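Local coordinates for protein putative sarcosine dimethylglycine methyltransferase (Galdieria sulphuraria, PDB 2O57) that probably transfers methyl groups from S-adenosylmethionine to sarcosine or dimethylglycine, at residues K166-L177 and Y217-L226. Numbering follows the deposited sequence.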
# COMPACT_ATOMS: atom_id res chain seq x y z
N LYS A 166 9.10 11.37 18.10
CA LYS A 166 8.52 11.32 16.75
C LYS A 166 8.02 12.67 16.27
O LYS A 166 8.13 12.96 15.08
CB LYS A 166 7.39 10.27 16.67
CG LYS A 166 7.77 8.82 17.07
CD LYS A 166 8.40 8.02 15.96
CE LYS A 166 8.40 6.51 16.28
NZ LYS A 166 9.29 6.20 17.43
N LEU A 167 7.46 13.50 17.16
CA LEU A 167 7.04 14.84 16.74
C LEU A 167 8.24 15.63 16.21
O LEU A 167 8.17 16.26 15.17
CB LEU A 167 6.33 15.64 17.86
CG LEU A 167 5.90 17.08 17.49
CD1 LEU A 167 4.99 17.14 16.23
CD2 LEU A 167 5.30 17.92 18.67
N LYS A 168 9.34 15.65 16.94
CA LYS A 168 10.54 16.36 16.47
C LYS A 168 11.08 15.84 15.12
O LYS A 168 11.46 16.64 14.27
CB LYS A 168 11.62 16.36 17.57
CG LYS A 168 12.85 17.20 17.24
CD LYS A 168 12.50 18.66 16.93
CE LYS A 168 13.81 19.45 16.77
NZ LYS A 168 13.52 20.83 16.35
N VAL A 169 11.05 14.51 14.92
CA VAL A 169 11.38 13.87 13.62
C VAL A 169 10.55 14.48 12.50
O VAL A 169 11.08 14.98 11.52
CB VAL A 169 11.16 12.33 13.66
CG1 VAL A 169 11.46 11.69 12.28
CG2 VAL A 169 12.02 11.69 14.76
N PHE A 170 9.24 14.47 12.67
CA PHE A 170 8.37 15.03 11.64
C PHE A 170 8.55 16.55 11.48
O PHE A 170 8.45 17.04 10.37
CB PHE A 170 6.89 14.63 11.88
CG PHE A 170 6.57 13.24 11.39
CD1 PHE A 170 6.28 13.01 10.03
CD2 PHE A 170 6.52 12.18 12.28
CE1 PHE A 170 6.00 11.71 9.56
CE2 PHE A 170 6.21 10.89 11.86
CZ PHE A 170 5.96 10.64 10.48
N GLN A 171 8.85 17.28 12.56
CA GLN A 171 9.10 18.72 12.44
C GLN A 171 10.35 18.98 11.57
O GLN A 171 10.38 19.92 10.76
CB GLN A 171 9.27 19.38 13.83
CG GLN A 171 7.94 19.55 14.58
CD GLN A 171 8.12 20.02 16.00
OE1 GLN A 171 9.15 19.76 16.62
NE2 GLN A 171 7.13 20.72 16.53
N GLU A 172 11.41 18.21 11.81
CA GLU A 172 12.65 18.31 11.04
C GLU A 172 12.42 17.91 9.59
O GLU A 172 12.95 18.56 8.70
CB GLU A 172 13.77 17.47 11.65
CG GLU A 172 14.38 18.08 12.93
CD GLU A 172 15.09 19.37 12.58
OE1 GLU A 172 16.24 19.32 12.11
OE2 GLU A 172 14.49 20.44 12.75
N CYS A 173 11.67 16.83 9.36
CA CYS A 173 11.34 16.42 7.98
C CYS A 173 10.66 17.56 7.21
O CYS A 173 11.06 17.88 6.08
CB CYS A 173 10.51 15.14 7.93
SG CYS A 173 11.43 13.63 8.44
N ALA A 174 9.64 18.16 7.83
CA ALA A 174 8.93 19.24 7.19
C ALA A 174 9.83 20.46 6.97
O ALA A 174 9.81 21.04 5.88
CB ALA A 174 7.64 19.60 7.94
N ARG A 175 10.65 20.80 7.96
CA ARG A 175 11.59 21.92 7.85
C ARG A 175 12.53 21.80 6.64
O ARG A 175 12.73 22.75 5.89
CB ARG A 175 12.43 22.06 9.13
CG ARG A 175 13.39 23.24 9.08
CD ARG A 175 14.23 23.38 10.35
NE ARG A 175 15.18 22.27 10.52
CZ ARG A 175 16.34 22.15 9.88
NH1 ARG A 175 16.70 23.06 8.97
NH2 ARG A 175 17.13 21.12 10.15
N VAL A 176 13.11 20.62 6.47
CA VAL A 176 14.12 20.47 5.43
C VAL A 176 13.57 20.19 4.03
O VAL A 176 14.29 20.27 3.05
CB VAL A 176 15.24 19.47 5.82
CG1 VAL A 176 15.90 19.93 7.15
CG2 VAL A 176 14.72 17.98 5.87
N LEU A 177 12.29 19.84 3.95
CA LEU A 177 11.67 19.64 2.65
C LEU A 177 11.38 20.97 2.03
O LEU A 177 10.97 21.93 2.72
CB LEU A 177 10.37 18.83 2.75
CG LEU A 177 10.45 17.31 2.74
CD1 LEU A 177 9.06 16.73 3.07
CD2 LEU A 177 10.97 16.81 1.38
N TYR A 217 1.55 8.73 12.95
CA TYR A 217 2.38 9.39 11.94
C TYR A 217 1.57 10.39 11.10
O TYR A 217 2.05 11.48 10.80
CB TYR A 217 3.05 8.34 11.05
CG TYR A 217 4.22 7.61 11.74
CD1 TYR A 217 4.48 7.78 13.11
CD2 TYR A 217 5.03 6.75 11.03
CE1 TYR A 217 5.55 7.10 13.74
CE2 TYR A 217 6.12 6.08 11.64
CZ TYR A 217 6.35 6.26 13.01
OH TYR A 217 7.43 5.57 13.59
N ARG A 218 0.35 10.02 10.72
CA ARG A 218 -0.51 10.93 9.94
C ARG A 218 -0.81 12.22 10.72
O ARG A 218 -0.76 13.34 10.16
CB ARG A 218 -1.80 10.24 9.55
CG ARG A 218 -2.82 11.11 8.78
CD ARG A 218 -3.96 10.21 8.20
NE ARG A 218 -4.78 9.70 9.30
CZ ARG A 218 -5.89 8.99 9.17
NH1 ARG A 218 -6.37 8.67 7.96
NH2 ARG A 218 -6.55 8.61 10.25
N SER A 219 -1.13 12.05 12.02
CA SER A 219 -1.45 13.17 12.91
C SER A 219 -0.25 14.09 13.11
O SER A 219 -0.35 15.31 13.00
CB SER A 219 -1.89 12.62 14.28
OG SER A 219 -2.06 13.71 15.18
N LEU A 220 0.90 13.50 13.41
CA LEU A 220 2.16 14.27 13.56
C LEU A 220 2.52 14.96 12.26
O LEU A 220 2.83 16.15 12.26
CB LEU A 220 3.31 13.37 14.02
CG LEU A 220 3.21 12.73 15.42
CD1 LEU A 220 4.39 11.76 15.65
CD2 LEU A 220 3.19 13.82 16.51
N ALA A 221 2.49 14.22 11.15
CA ALA A 221 2.84 14.83 9.87
C ALA A 221 1.91 16.04 9.59
O ALA A 221 2.36 17.09 9.13
CB ALA A 221 2.72 13.82 8.76
N LYS A 222 0.61 15.88 9.86
CA LYS A 222 -0.36 16.95 9.54
C LYS A 222 -0.09 18.19 10.35
O LYS A 222 -0.14 19.28 9.82
CB LYS A 222 -1.79 16.49 9.76
CG LYS A 222 -2.87 17.56 9.51
CD LYS A 222 -4.24 16.97 9.79
CE LYS A 222 -5.35 18.05 9.87
NZ LYS A 222 -6.69 17.38 9.80
N GLU A 223 0.18 18.01 11.63
CA GLU A 223 0.59 19.09 12.53
C GLU A 223 1.76 19.92 11.94
O GLU A 223 1.86 21.14 12.15
CB GLU A 223 1.04 18.44 13.84
CG GLU A 223 0.57 19.10 14.99
CD GLU A 223 1.21 18.56 16.23
OE1 GLU A 223 0.81 17.44 16.65
OE2 GLU A 223 2.10 19.28 16.76
N CYS A 224 2.65 19.23 11.21
CA CYS A 224 3.86 19.83 10.65
C CYS A 224 3.71 20.35 9.21
O CYS A 224 4.71 20.69 8.57
CB CYS A 224 5.01 18.81 10.72
SG CYS A 224 5.36 18.32 12.43
N GLY A 225 2.48 20.38 8.71
CA GLY A 225 2.21 20.81 7.33
C GLY A 225 2.50 19.75 6.27
O GLY A 225 2.72 20.09 5.10
N LEU A 226 2.50 18.47 6.67
CA LEU A 226 2.66 17.38 5.71
C LEU A 226 1.37 16.60 5.56
O LEU A 226 0.93 15.92 6.50
CB LEU A 226 3.78 16.40 6.10
CG LEU A 226 5.16 16.96 6.41
CD1 LEU A 226 6.09 15.87 6.98
CD2 LEU A 226 5.72 17.55 5.16
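Helix 166-176 packs on the helix ending at 223, the two running roughly the same way and crossing at -46° with axes 8.8 Å apart, which brings Leu167 beside Leu220, Phe170 beside Ala221 and Gln171 beside Cys224. Phe170 turns the edge of its ring toward the face of Tyr217 in a T-shaped stack, centroids 5.3 Å apart and planes at 60°. Its CG lies anti to the carbonyl carbon (chi1 -81°), which swings the ring between Tyr217 and Leu226; Leu226 CD1 meets its edge, while Ala221 N and Tyr217 O lie over one face. Ala221, with only a methyl, lets the ring come close to the backbone. Both helices cover the same side of the seven-stranded sheet, strand order 3-2-1-4-5-7-6, of a class I (Rossmann-like) methyltransferase, and Phe170 also packs on Met183 of strand 181-190. Helix 214-223 ends in a Schellman motif, with Gly225 at positive phi, closed by the bonds Leu226 N to Ala221 O and Gly225 N to Lys222 O. Near this turn the small Ala174 brings its CB 3.2 Å from Cys224 O, and Cys224 SG lies 3.6 Å from Gln171 CG. Leu220 forks, sending CD1 to Lys166 CB (3.5 Å) and CD2 to Leu167 CD1 (3.8 Å). The aliphatic chain of Lys166 passes the Tyr217 hydroxyl, whereas its NZ is hydrogen-bonded to Ser163 O, and Tyr217 OH to Asp187 OD2.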